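Local coordinates for putative uncharacterized protein PH0242 (PDB 3VU1) that belongs to the archaeal oligosaccharyltransferase AglB family, is represented here by its C-terminal globular domain, and binds a calcium ion, at residues Thr124-Tyr135 / Leu196-Tyr205; Pro138-Val146 / Arg154-Leu162. All coordinates share one frame; numbering follows the deposited sequence.

Interaction 1 (Thr124-Tyr135 / Leu196-Tyr205)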
ATOM      1  N   THR A 124      -4.711 -19.238  -8.365  1.00 33.39           N
ATOM      2  CA  THR A 124      -3.674 -18.483  -7.649  1.00 34.91           C
ATOM      3  C   THR A 124      -3.760 -18.549  -6.116  1.00 36.19           C
ATOM      4  O   THR A 124      -2.722 -18.589  -5.436  1.00 34.00           O
ATOM      5  CB  THR A 124      -3.550 -17.026  -8.129  1.00 34.47           C
ATOM      6  OG1 THR A 124      -4.838 -16.397  -8.076  1.00 35.80           O
ATOM      7  CG2 THR A 124      -2.988 -16.982  -9.576  1.00 32.69           C
ATOM      8  N   ILE A 125      -4.991 -18.573  -5.591  1.00 36.63           N
ATOM      9  CA  ILE A 125      -5.259 -18.584  -4.152  1.00 38.06           C
ATOM     10  C   ILE A 125      -6.533 -19.368  -3.825  1.00 39.47           C
ATOM     11  O   ILE A 125      -7.589 -19.111  -4.361  1.00 41.69           O
ATOM     12  CB  ILE A 125      -5.380 -17.159  -3.540  1.00 36.94           C
ATOM     13  CG1 ILE A 125      -4.234 -16.279  -3.994  1.00 34.64           C
ATOM     14  CG2 ILE A 125      -5.382 -17.225  -2.010  1.00 36.69           C
ATOM     15  CD1 ILE A 125      -4.040 -15.059  -3.131  1.00 36.87           C
ATOM     16  N   LEU A 126      -6.404 -20.313  -2.917  1.00 41.50           N
ATOM     17  CA  LEU A 126      -7.510 -21.061  -2.407  1.00 40.98           C
ATOM     18  C   LEU A 126      -7.411 -21.015  -0.881  1.00 42.69           C
ATOM     19  O   LEU A 126      -6.304 -21.033  -0.318  1.00 40.99           O
ATOM     20  CB  LEU A 126      -7.384 -22.482  -2.883  1.00 44.20           C
ATOM     21  CG  LEU A 126      -8.630 -23.231  -3.316  1.00 49.89           C
ATOM     22  CD1 LEU A 126      -9.577 -22.365  -4.136  1.00 49.08           C
ATOM     23  CD2 LEU A 126      -8.126 -24.392  -4.154  1.00 54.30           C
ATOM     24  N   LEU A 127      -8.569 -20.927  -0.225  1.00 40.79           N
ATOM     25  CA  LEU A 127      -8.641 -20.840   1.224  1.00 38.26           C
ATOM     26  C   LEU A 127      -9.251 -22.092   1.838  1.00 42.51           C
ATOM     27  O   LEU A 127     -10.232 -22.667   1.325  1.00 42.26           O
ATOM     28  CB  LEU A 127      -9.431 -19.616   1.665  1.00 34.62           C
ATOM     29  CG  LEU A 127      -8.745 -18.307   1.343  1.00 37.59           C
ATOM     30  CD1 LEU A 127      -9.522 -17.174   1.985  1.00 37.67           C
ATOM     31  CD2 LEU A 127      -7.280 -18.300   1.790  1.00 34.50           C
ATOM     32  N   THR A 128      -8.664 -22.525   2.942  1.00 42.24           N
ATOM     33  CA  THR A 128      -9.253 -23.616   3.680  1.00 43.14           C
ATOM     34  C   THR A 128      -9.526 -23.172   5.107  1.00 45.12           C
ATOM     35  O   THR A 128      -8.845 -22.298   5.631  1.00 46.64           O
ATOM     36  CB  THR A 128      -8.399 -24.897   3.600  1.00 43.00           C
ATOM     37  OG1 THR A 128      -7.084 -24.634   4.101  1.00 42.42           O
ATOM     38  CG2 THR A 128      -8.329 -25.422   2.146  1.00 36.61           C
ATOM     39  N   GLN A 129     -10.563 -23.750   5.702  1.00 50.45           N
ATOM     40  CA  GLN A 129     -11.029 -23.381   7.035  1.00 49.19           C
ATOM     41  C   GLN A 129     -10.490 -24.432   7.969  1.00 45.99           C
ATOM     42  O   GLN A 129     -10.552 -25.614   7.665  1.00 47.27           O
ATOM     43  CB  GLN A 129     -12.560 -23.393   7.056  1.00 55.55           C
ATOM     44  CG  GLN A 129     -13.215 -22.196   7.735  1.00 70.40           C
ATOM     45  CD  GLN A 129     -12.649 -20.851   7.276  1.00 78.41           C
ATOM     46  OE1 GLN A 129     -12.613 -20.558   6.076  1.00 77.86           O
ATOM     47  NE2 GLN A 129     -12.204 -20.024   8.237  1.00 77.09           N
ATOM     48  N   ALA A 130      -9.912 -23.996   9.074  1.00 48.00           N
ATOM     49  CA  ALA A 130      -9.422 -24.890  10.121  1.00 49.12           C
ATOM     50  C   ALA A 130     -10.600 -25.586  10.768  1.00 51.53           C
ATOM     51  O   ALA A 130     -11.519 -24.928  11.216  1.00 52.68           O
ATOM     52  CB  ALA A 130      -8.675 -24.096  11.170  1.00 46.10           C
ATOM     53  N   ALA A 131     -10.579 -26.915  10.785  1.00 55.05           N
ATOM     54  CA  ALA A 131     -11.603 -27.697  11.445  1.00 56.74           C
ATOM     55  C   ALA A 131     -10.931 -28.696  12.393  1.00 62.11           C
ATOM     56  O   ALA A 131     -11.010 -29.900  12.185  1.00 68.77           O
ATOM     57  CB  ALA A 131     -12.469 -28.401  10.417  1.00 52.23           C
ATOM     58  N   GLY A 132     -10.270 -28.157  13.425  1.00 66.41           N
ATOM     59  CA  GLY A 132      -9.420 -28.895  14.374  1.00 63.01           C
ATOM     60  C   GLY A 132      -8.355 -29.753  13.728  1.00 63.67           C
ATOM     61  O   GLY A 132      -8.687 -30.721  13.067  1.00 71.59           O
ATOM     62  N   ASN A 133      -7.078 -29.410  13.898  1.00 63.07           N
ATOM     63  CA  ASN A 133      -5.956 -30.218  13.336  1.00 65.55           C
ATOM     64  C   ASN A 133      -5.926 -30.469  11.813  1.00 63.21           C
ATOM     65  O   ASN A 133      -4.965 -31.030  11.277  1.00 71.73           O
ATOM     66  CB  ASN A 133      -5.819 -31.559  14.077  1.00 68.68           C
ATOM     67  CG  ASN A 133      -5.203 -31.402  15.449  1.00 76.23           C
ATOM     68  OD1 ASN A 133      -5.745 -30.707  16.314  1.00 80.63           O
ATOM     69  ND2 ASN A 133      -4.059 -32.039  15.657  1.00 75.79           N
ATOM     70  N   VAL A 134      -6.968 -30.043  11.121  1.00 58.11           N
ATOM     71  CA  VAL A 134      -7.144 -30.326   9.722  1.00 54.77           C
ATOM     72  C   VAL A 134      -7.809 -29.094   9.100  1.00 58.83           C
ATOM     73  O   VAL A 134      -8.539 -28.357   9.786  1.00 62.17           O
ATOM     74  CB  VAL A 134      -7.984 -31.620   9.579  1.00 54.70           C
ATOM     75  CG1 VAL A 134      -9.007 -31.560   8.458  1.00 51.56           C
ATOM     76  CG2 VAL A 134      -7.068 -32.814   9.394  1.00 56.84           C
ATOM     77  N   TYR A 135      -7.552 -28.871   7.809  1.00 52.87           N
ATOM     78  CA  TYR A 135      -8.086 -27.716   7.086  1.00 46.75           C
ATOM     79  C   TYR A 135      -8.875 -28.136   5.868  1.00 46.12           C
ATOM     80  O   TYR A 135      -8.366 -28.891   5.036  1.00 46.54           O
ATOM     81  CB  TYR A 135      -6.939 -26.856   6.595  1.00 46.55           C
ATOM     82  CG  TYR A 135      -6.158 -26.190   7.683  1.00 43.14           C
ATOM     83  CD1 TYR A 135      -5.056 -26.823   8.257  1.00 39.87           C
ATOM     84  CD2 TYR A 135      -6.520 -24.921   8.133  1.00 42.23           C
ATOM     85  CE1 TYR A 135      -4.343 -26.215   9.262  1.00 40.15           C
ATOM     86  CE2 TYR A 135      -5.809 -24.300   9.134  1.00 42.04           C
ATOM     87  CZ  TYR A 135      -4.730 -24.957   9.694  1.00 42.15           C
ATOM     88  OH  TYR A 135      -4.029 -24.331  10.677  1.00 44.99           O
ATOM     89  N   LEU A 196      -0.156 -22.224   6.951  1.00 44.82           N
ATOM     90  CA  LEU A 196      -1.074 -22.693   7.988  1.00 46.73           C
ATOM     91  C   LEU A 196      -1.144 -21.684   9.108  1.00 46.70           C
ATOM     92  O   LEU A 196      -0.126 -21.368   9.717  1.00 48.41           O
ATOM     93  CB  LEU A 196      -0.645 -24.067   8.520  1.00 44.62           C
ATOM     94  CG  LEU A 196      -0.701 -25.205   7.492  1.00 47.19           C
ATOM     95  CD1 LEU A 196      -0.410 -26.547   8.131  1.00 45.00           C
ATOM     96  CD2 LEU A 196      -2.018 -25.264   6.726  1.00 45.42           C
ATOM     97  N   THR A 197      -2.334 -21.160   9.357  1.00 46.31           N
ATOM     98  CA  THR A 197      -2.546 -20.247  10.486  1.00 51.42           C
ATOM     99  C   THR A 197      -3.553 -20.903  11.441  1.00 58.41           C
ATOM    100  O   THR A 197      -4.145 -21.935  11.100  1.00 53.21           O
ATOM    101  CB  THR A 197      -3.040 -18.836  10.058  1.00 48.38           C
ATOM    102  OG1 THR A 197      -4.428 -18.878   9.719  1.00 46.77           O
ATOM    103  CG2 THR A 197      -2.252 -18.297   8.865  1.00 49.32           C
ATOM    104  N   PRO A 198      -3.764 -20.313  12.636  1.00 63.49           N
ATOM    105  CA  PRO A 198      -4.655 -21.006  13.552  1.00 60.81           C
ATOM    106  C   PRO A 198      -6.028 -21.269  12.952  1.00 59.06           C
ATOM    107  O   PRO A 198      -6.661 -22.254  13.327  1.00 61.05           O
ATOM    108  CB  PRO A 198      -4.741 -20.033  14.730  1.00 63.23           C
ATOM    109  CG  PRO A 198      -3.387 -19.398  14.736  1.00 61.40           C
ATOM    110  CD  PRO A 198      -3.165 -19.125  13.276  1.00 62.21           C
ATOM    111  N   SER A 199      -6.473 -20.432  12.010  1.00 56.59           N
ATOM    112  CA  SER A 199      -7.845 -20.557  11.481  1.00 57.18           C
ATOM    113  C   SER A 199      -8.019 -20.645   9.950  1.00 55.49           C
ATOM    114  O   SER A 199      -9.097 -21.024   9.471  1.00 51.77           O
ATOM    115  CB  SER A 199      -8.708 -19.435  12.029  1.00 54.54           C
ATOM    116  OG  SER A 199      -8.108 -18.214  11.686  1.00 58.42           O
ATOM    117  N   LEU A 200      -6.978 -20.278   9.198  1.00 53.78           N
ATOM    118  CA  LEU A 200      -6.967 -20.420   7.738  1.00 49.27           C
ATOM    119  C   LEU A 200      -5.782 -21.228   7.260  1.00 45.93           C
ATOM    120  O   LEU A 200      -4.688 -21.117   7.806  1.00 45.66           O
ATOM    121  CB  LEU A 200      -6.928 -19.066   7.026  1.00 47.61           C
ATOM    122  CG  LEU A 200      -8.195 -18.227   6.948  1.00 52.02           C
ATOM    123  CD1 LEU A 200      -7.842 -16.906   6.310  1.00 57.01           C
ATOM    124  CD2 LEU A 200      -9.315 -18.873   6.159  1.00 53.00           C
ATOM    125  N   GLY A 201      -6.022 -22.033   6.231  1.00 42.55           N
ATOM    126  CA  GLY A 201      -4.958 -22.619   5.426  1.00 43.45           C
ATOM    127  C   GLY A 201      -4.981 -22.011   4.029  1.00 45.15           C
ATOM    128  O   GLY A 201      -5.943 -22.213   3.268  1.00 45.10           O
ATOM    129  N   VAL A 202      -3.938 -21.244   3.706  1.00 41.25           N
ATOM    130  CA  VAL A 202      -3.828 -20.580   2.420  1.00 37.20           C
ATOM    131  C   VAL A 202      -3.030 -21.469   1.482  1.00 39.03           C
ATOM    132  O   VAL A 202      -1.922 -21.911   1.814  1.00 42.74           O
ATOM    133  CB  VAL A 202      -3.109 -19.231   2.550  1.00 36.30           C
ATOM    134  CG1 VAL A 202      -3.105 -18.477   1.219  1.00 33.42           C
ATOM    135  CG2 VAL A 202      -3.745 -18.408   3.658  1.00 36.07           C
ATOM    136  N   LEU A 203      -3.612 -21.748   0.324  1.00 37.03           N
ATOM    137  CA  LEU A 203      -2.927 -22.451  -0.751  1.00 37.40           C
ATOM    138  C   LEU A 203      -2.649 -21.458  -1.893  1.00 36.96           C
ATOM    139  O   LEU A 203      -3.579 -21.016  -2.591  1.00 38.78           O
ATOM    140  CB  LEU A 203      -3.822 -23.582  -1.247  1.00 38.01           C
ATOM    141  CG  LEU A 203      -3.252 -24.591  -2.226  1.00 40.64           C
ATOM    142  CD1 LEU A 203      -2.252 -25.468  -1.504  1.00 42.56           C
ATOM    143  CD2 LEU A 203      -4.368 -25.449  -2.831  1.00 47.11           C
ATOM    144  N   ALA A 204      -1.388 -21.091  -2.077  1.00 32.41           N
ATOM    145  CA  ALA A 204      -1.030 -20.073  -3.062  1.00 32.19           C
ATOM    146  C   ALA A 204      -0.111 -20.610  -4.152  1.00 33.87           C
ATOM    147  O   ALA A 204       0.837 -21.337  -3.890  1.00 35.64           O
ATOM    148  CB  ALA A 204      -0.394 -18.867  -2.381  1.00 31.30           C
ATOM    149  N   TYR A 205      -0.402 -20.233  -5.384  1.00 34.33           N
ATOM    150  CA  TYR A 205       0.443 -20.569  -6.505  1.00 33.62           C
ATOM    151  C   TYR A 205       1.776 -19.859  -6.304  1.00 35.95           C
ATOM    152  O   TYR A 205       1.831 -18.745  -5.767  1.00 36.28           O
ATOM    153  CB  TYR A 205      -0.252 -20.142  -7.790  1.00 31.93           C
ATOM    154  CG  TYR A 205       0.495 -20.461  -9.041  1.00 33.64           C
ATOM    155  CD1 TYR A 205       0.753 -21.776  -9.403  1.00 34.39           C
ATOM    156  CD2 TYR A 205       0.939 -19.447  -9.883  1.00 34.95           C
ATOM    157  CE1 TYR A 205       1.433 -22.079 -10.567  1.00 34.73           C
ATOM    158  CE2 TYR A 205       1.623 -19.738 -11.053  1.00 35.91           C
ATOM    159  CZ  TYR A 205       1.857 -21.059 -11.387  1.00 36.02           C
ATOM    160  OH  TYR A 205       2.524 -21.370 -12.546  1.00 37.15           O
TER

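Interaction 2 (Pro138-Val146 / Arg154-Leu162)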
ATOM      1  N   PRO A 138     -14.755 -27.923   1.409  1.00 54.35           N
ATOM      2  CA  PRO A 138     -15.719 -28.806   0.783  1.00 54.05           C
ATOM      3  C   PRO A 138     -15.913 -28.544  -0.712  1.00 58.19           C
ATOM      4  O   PRO A 138     -15.784 -29.483  -1.505  1.00 58.39           O
ATOM      5  CB  PRO A 138     -17.021 -28.490   1.538  1.00 54.18           C
ATOM      6  CG  PRO A 138     -16.732 -27.296   2.399  1.00 57.61           C
ATOM      7  CD  PRO A 138     -15.271 -27.420   2.694  1.00 57.55           C
ATOM      8  N   TYR A 139     -16.193 -27.287  -1.079  1.00 57.16           N
ATOM      9  CA  TYR A 139     -16.547 -26.940  -2.462  0.50 57.74           C
ATOM     10  C   TYR A 139     -15.430 -27.288  -3.443  1.00 60.17           C
ATOM     11  O   TYR A 139     -15.706 -27.715  -4.569  1.00 62.99           O
ATOM     12  CB  TYR A 139     -16.945 -25.462  -2.570  0.50 56.43           C
ATOM     13  CG  TYR A 139     -17.433 -24.977  -3.936  0.50 53.76           C
ATOM     14  CD1 TYR A 139     -18.746 -25.197  -4.358  0.50 52.58           C
ATOM     15  CD2 TYR A 139     -16.590 -24.251  -4.778  0.50 53.04           C
ATOM     16  CE1 TYR A 139     -19.190 -24.735  -5.587  0.50 50.25           C
ATOM     17  CE2 TYR A 139     -17.028 -23.777  -6.001  0.50 52.58           C
ATOM     18  CZ  TYR A 139     -18.327 -24.014  -6.398  0.50 52.81           C
ATOM     19  OH  TYR A 139     -18.742 -23.536  -7.621  0.50 51.74           O
ATOM     20  N   ALA A 140     -14.174 -27.126  -3.019  1.00 60.10           N
ATOM     21  CA  ALA A 140     -13.014 -27.492  -3.851  1.00 54.67           C
ATOM     22  C   ALA A 140     -12.531 -28.909  -3.576  1.00 55.09           C
ATOM     23  O   ALA A 140     -11.576 -29.357  -4.195  1.00 52.89           O
ATOM     24  CB  ALA A 140     -11.874 -26.509  -3.635  1.00 55.14           C
ATOM     25  N   ARG A 141     -13.185 -29.599  -2.632  1.00 62.16           N
ATOM     26  CA  ARG A 141     -12.845 -30.981  -2.225  1.00 58.18           C
ATOM     27  C   ARG A 141     -11.420 -31.086  -1.734  1.00 53.90           C
ATOM     28  O   ARG A 141     -10.674 -31.969  -2.157  1.00 55.34           O
ATOM     29  CB  ARG A 141     -13.096 -31.995  -3.353  1.00 64.85           C
ATOM     30  CG  ARG A 141     -14.571 -32.197  -3.676  1.00 74.22           C
ATOM     31  CD  ARG A 141     -14.772 -33.163  -4.830  1.00 85.23           C
ATOM     32  NE  ARG A 141     -16.050 -32.917  -5.501  1.00 98.08           N
ATOM     33  CZ  ARG A 141     -16.193 -32.299  -6.676  1.00104.59           C
ATOM     34  NH1 ARG A 141     -15.135 -31.857  -7.353  1.00105.49           N
ATOM     35  NH2 ARG A 141     -17.408 -32.130  -7.186  1.00100.59           N
ATOM     36  N   ILE A 142     -11.049 -30.171  -0.844  1.00 48.64           N
ATOM     37  CA  ILE A 142      -9.679 -30.096  -0.358  1.00 48.92           C
ATOM     38  C   ILE A 142      -9.610 -30.360   1.129  1.00 48.44           C
ATOM     39  O   ILE A 142     -10.446 -29.858   1.896  1.00 49.39           O
ATOM     40  CB  ILE A 142      -9.010 -28.725  -0.690  1.00 47.20           C
ATOM     41  CG1 ILE A 142      -8.824 -28.585  -2.203  1.00 48.47           C
ATOM     42  CG2 ILE A 142      -7.671 -28.583   0.014  1.00 41.99           C
ATOM     43  CD1 ILE A 142      -7.736 -27.632  -2.623  1.00 53.71           C
ATOM     44  N   VAL A 143      -8.609 -31.148   1.524  1.00 45.83           N
ATOM     45  CA  VAL A 143      -8.305 -31.370   2.934  1.00 45.61           C
ATOM     46  C   VAL A 143      -6.810 -31.288   3.117  1.00 47.02           C
ATOM     47  O   VAL A 143      -6.072 -32.094   2.547  1.00 48.78           O
ATOM     48  CB  VAL A 143      -8.798 -32.742   3.470  1.00 45.10           C
ATOM     49  CG1 VAL A 143      -8.359 -32.933   4.916  1.00 47.04           C
ATOM     50  CG2 VAL A 143     -10.312 -32.865   3.384  1.00 44.20           C
ATOM     51  N   ILE A 144      -6.366 -30.313   3.907  1.00 47.86           N
ATOM     52  CA  ILE A 144      -4.953 -30.194   4.240  1.00 51.81           C
ATOM     53  C   ILE A 144      -4.733 -30.688   5.669  1.00 57.56           C
ATOM     54  O   ILE A 144      -5.461 -30.301   6.598  1.00 61.78           O
ATOM     55  CB  ILE A 144      -4.446 -28.746   4.111  1.00 51.63           C
ATOM     56  CG1 ILE A 144      -4.656 -28.212   2.688  1.00 49.86           C
ATOM     57  CG2 ILE A 144      -2.977 -28.663   4.486  1.00 50.31           C
ATOM     58  CD1 ILE A 144      -4.702 -26.694   2.635  1.00 48.35           C
ATOM     59  N   LYS A 145      -3.737 -31.553   5.838  1.00 60.59           N
ATOM     60  CA  LYS A 145      -3.412 -32.115   7.150  1.00 63.79           C
ATOM     61  C   LYS A 145      -1.916 -32.315   7.329  1.00 61.66           C
ATOM     62  O   LYS A 145      -1.170 -32.418   6.349  1.00 62.10           O
ATOM     63  CB  LYS A 145      -4.173 -33.428   7.395  1.00 61.73           C
ATOM     64  CG  LYS A 145      -3.798 -34.569   6.475  1.00 62.28           C
ATOM     65  CD  LYS A 145      -5.041 -35.277   5.949  1.00 72.81           C
ATOM     66  CE  LYS A 145      -5.715 -36.188   6.969  1.00 73.92           C
ATOM     67  NZ  LYS A 145      -7.099 -36.545   6.524  1.00 74.92           N
ATOM     68  N   VAL A 146      -1.485 -32.353   8.588  1.00 63.50           N
ATOM     69  CA  VAL A 146      -0.107 -32.703   8.909  1.00 63.51           C
ATOM     70  C   VAL A 146      -0.022 -34.210   9.143  1.00 67.69           C
ATOM     71  O   VAL A 146      -0.803 -34.771   9.905  1.00 67.90           O
ATOM     72  CB  VAL A 146       0.390 -31.972  10.157  1.00 59.84           C
ATOM     73  CG1 VAL A 146       1.908 -31.920  10.150  1.00 58.98           C
ATOM     74  CG2 VAL A 146      -0.193 -30.570  10.224  1.00 58.90           C
ATOM     75  N   ARG A 154       5.255 -33.752   7.483  1.00 71.84           N
ATOM     76  CA  ARG A 154       5.043 -33.292   6.118  1.00 66.50           C
ATOM     77  C   ARG A 154       3.614 -32.737   5.951  1.00 65.07           C
ATOM     78  O   ARG A 154       2.707 -33.043   6.747  1.00 64.52           O
ATOM     79  CB  ARG A 154       5.388 -34.390   5.093  1.00 62.26           C
ATOM     80  CG  ARG A 154       4.258 -35.383   4.857  1.00 67.06           C
ATOM     81  CD  ARG A 154       4.545 -36.431   3.785  1.00 66.15           C
ATOM     82  NE  ARG A 154       3.302 -37.132   3.476  1.00 70.39           N
ATOM     83  CZ  ARG A 154       2.880 -38.234   4.090  1.00 76.45           C
ATOM     84  NH1 ARG A 154       3.622 -38.803   5.036  1.00 85.86           N
ATOM     85  NH2 ARG A 154       1.717 -38.775   3.749  1.00 73.41           N
ATOM     86  N   ILE A 155       3.415 -31.900   4.936  1.00 57.39           N
ATOM     87  CA  ILE A 155       2.081 -31.404   4.685  1.00 52.97           C
ATOM     88  C   ILE A 155       1.485 -32.198   3.543  1.00 51.19           C
ATOM     89  O   ILE A 155       2.113 -32.372   2.515  1.00 51.68           O
ATOM     90  CB  ILE A 155       2.051 -29.872   4.451  1.00 54.63           C
ATOM     91  CG1 ILE A 155       2.608 -29.123   5.671  1.00 49.79           C
ATOM     92  CG2 ILE A 155       0.642 -29.373   4.114  1.00 53.53           C
ATOM     93  CD1 ILE A 155       1.826 -29.324   6.948  1.00 51.35           C
ATOM     94  N   ALA A 156       0.279 -32.709   3.748  1.00 51.78           N
ATOM     95  CA  ALA A 156      -0.439 -33.387   2.683  1.00 52.97           C
ATOM     96  C   ALA A 156      -1.678 -32.590   2.273  1.00 51.96           C
ATOM     97  O   ALA A 156      -2.529 -32.270   3.102  1.00 55.12           O
ATOM     98  CB  ALA A 156      -0.828 -34.795   3.111  1.00 54.56           C
ATOM     99  N   VAL A 157      -1.769 -32.274   0.986  1.00 48.59           N
ATOM    100  CA  VAL A 157      -2.940 -31.619   0.441  1.00 44.50           C
ATOM    101  C   VAL A 157      -3.634 -32.651  -0.414  1.00 46.28           C
ATOM    102  O   VAL A 157      -3.069 -33.122  -1.397  1.00 48.20           O
ATOM    103  CB  VAL A 157      -2.560 -30.387  -0.413  1.00 42.11           C
ATOM    104  CG1 VAL A 157      -3.805 -29.728  -1.005  1.00 39.42           C
ATOM    105  CG2 VAL A 157      -1.754 -29.380   0.405  1.00 37.52           C
ATOM    106  N   ASN A 158      -4.850 -33.020  -0.017  1.00 52.22           N
ATOM    107  CA  ASN A 158      -5.664 -33.976  -0.770  1.00 54.25           C
ATOM    108  C   ASN A 158      -6.710 -33.239  -1.555  1.00 56.84           C
ATOM    109  O   ASN A 158      -7.496 -32.450  -0.993  1.00 56.63           O
ATOM    110  CB  ASN A 158      -6.341 -34.991   0.154  1.00 56.47           C
ATOM    111  CG  ASN A 158      -5.354 -35.708   1.055  1.00 60.89           C
ATOM    112  OD1 ASN A 158      -5.494 -35.693   2.274  1.00 68.90           O
ATOM    113  ND2 ASN A 158      -4.338 -36.323   0.461  1.00 64.57           N
ATOM    114  N   ILE A 159      -6.699 -33.482  -2.859  1.00 56.26           N
ATOM    115  CA  ILE A 159      -7.630 -32.850  -3.777  1.00 58.40           C
ATOM    116  C   ILE A 159      -8.292 -33.980  -4.523  1.00 60.46           C
ATOM    117  O   ILE A 159      -7.704 -34.545  -5.451  1.00 65.37           O
ATOM    118  CB  ILE A 159      -6.894 -31.923  -4.769  1.00 59.42           C
ATOM    119  CG1 ILE A 159      -5.897 -31.026  -4.016  1.00 60.12           C
ATOM    120  CG2 ILE A 159      -7.897 -31.112  -5.590  1.00 58.97           C
ATOM    121  CD1 ILE A 159      -5.126 -30.058  -4.889  1.00 62.01           C
ATOM    122  N   GLY A 160      -9.506 -34.328  -4.108  1.00 63.70           N
ATOM    123  CA  GLY A 160     -10.130 -35.578  -4.552  1.00 66.57           C
ATOM    124  C   GLY A 160      -9.268 -36.766  -4.136  1.00 71.26           C
ATOM    125  O   GLY A 160      -8.766 -36.832  -3.004  1.00 66.23           O
ATOM    126  N   GLN A 161      -9.049 -37.691  -5.062  1.00 79.98           N
ATOM    127  CA  GLN A 161      -8.341 -38.935  -4.730  1.00 82.38           C
ATOM    128  C   GLN A 161      -6.811 -38.788  -4.670  1.00 75.96           C
ATOM    129  O   GLN A 161      -6.139 -39.617  -4.054  1.00 80.11           O
ATOM    130  CB  GLN A 161      -8.759 -40.085  -5.664  1.00 86.71           C
ATOM    131  CG  GLN A 161     -10.262 -40.174  -5.933  1.00 95.85           C
ATOM    132  CD  GLN A 161     -10.727 -39.351  -7.145  1.00104.58           C
ATOM    133  OE1 GLN A 161     -11.817 -39.586  -7.679  1.00107.31           O
ATOM    134  NE2 GLN A 161      -9.906 -38.386  -7.584  1.00104.32           N
ATOM    135  N   LEU A 162      -6.272 -37.734  -5.280  1.00 68.40           N
ATOM    136  CA  LEU A 162      -4.814 -37.510  -5.311  1.00 67.81           C
ATOM    137  C   LEU A 162      -4.317 -36.705  -4.123  1.00 61.35           C
ATOM    138  O   LEU A 162      -4.992 -35.803  -3.640  1.00 67.66           O
ATOM    139  CB  LEU A 162      -4.338 -36.901  -6.657  1.00 72.01           C
ATOM    140  CG  LEU A 162      -5.138 -35.841  -7.467  1.00 75.77           C
ATOM    141  CD1 LEU A 162      -4.270 -35.221  -8.560  1.00 66.44           C
ATOM    142  CD2 LEU A 162      -6.466 -36.331  -8.072  1.00 76.78           C
TER

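Interaction 1 (Thr124-Tyr135 / Leu196-Tyr205)
The phenol ring of Tyr-135 lies across the isobutyl group of Leu-196, whose CD2 sits 4.0 Å from the ring centroid and 27° off the ring normal, a CH-pi contact displaced toward the CD1-CE1 side of the ring. The ring reaches over strand 125-130 and comes down obliquely on bare backbone, its CD2 3.5 Å from Gly-201 N; with no side chain at Gly-201, nothing separates ring from main chain. Its hydroxyl points, in the ring plane, at Thr-197 O, a hydrogen bond modelled too short for its length to be trusted.

Gly-201 O is gripped twice, by Thr-128 N and Thr-128 OG1, each at 2.8 Å, and Gly-201 N returns a bond to Thr-128 O. A chi1 of 58° folds the hydroxyl back between the backbone N and carbonyl carbon of Thr-128, and it approaches the carbonyl far more from the side than the amide does. The rest is regular antiparallel ladder, strands 125-130 and 200-205 crossing at 159°. At the hydrogen-bonded pair Leu-126/Leu-203 bonds run both ways, with Leu-203 N to Leu-126 O at 2.9 Å.

On the opposite face, Leu-127 lies alongside Val-202, CD2 to CG2 4.0 Å, and Gln-129 folds its bent chain beside Leu-200, OE1 to CD2 3.7 Å. Helix 212-218 packs on this face, with Phe-218 against Leu-127 and Leu-200. Just before strand 200-205, Thr-197 OG1 accepts from Leu-200 N at 3.0 Å, an ST motif that, with the backbone bond from Thr-197 N to Leu-200 O, braces the turn.

These features illustrate an antiparallel pairing of sequence-distant strands, here the first and last of this sheet in chain order, neighbours inside it, with a tyrosine from the adjoining strand spanning both.

Interaction 2 (Pro138-Val146 / Arg154-Leu162)
Ala-156 N donates to Lys-145 O at 3.0 Å in a nearly straight bond, 174° at the hydrogen, and the return bond from Lys-145 N to Ala-156 O is 3.1 Å. Val-143 and Asn-158 form an equivalent hydrogen-bonded pair two residues along, and Gly-160 N ends the series with a longer bond of 3.3 Å to Arg-141 O.

Two different surfaces result. On one, Ile-142, Ile-144 and Val-146 pack against Ile-159, Val-157 and Ile-155: Ile-144 sets CG1 beside Val-157 CG2 at 3.9 Å while its other branch, CG2, meets Ile-155 CG2 at 3.7 Å. With CG1 anti to the carbonyl carbon (chi1 -58°), CG2 is left anti to the backbone N, and each branch is aimed at its own neighbour; Phe-190 adds to the apolar layer over Val-157 and Ile-159. On the other surface, the aliphatic part of Lys-145, bent at chi2 and chi3, passes across the Asn-158 amide, CD to OD1 3.7 Å. Asn-158 ND2 is held by Glu-163, which also forms a salt bridge with Arg-154; the other arm of that guanidinium bonds to Gln-149.

At the far end, a type II' turn with Gly-160 as its second residue leads into strand 162-165, while the type I turn Pro-138 to Arg-141 enters strand 142-148 through a G1 bulge. The whole is a two-stranded antiparallel beta hairpin within a meander of the insert domain.

From the N terminus, the chain runs along strand 125-130, turns back through 134-137, and turns again at 138-141 into strand 142-148. Interaction 2 then closes a short hairpin with strand 153-159. Some forty residues later, strand 200-205 returns to pair with 125-130, so interaction 1 closes the long loop that contains the whole of interaction 2. The two share one sheet, joined through strand 134-137, where Tyr-135 O probably accepts a hydrogen bond from Ile-144 N. Leu-126 and Thr-128 also touch Ile-142 and Ile-144 over the intervening strand, consistent with some curvature of the sheet toward this face.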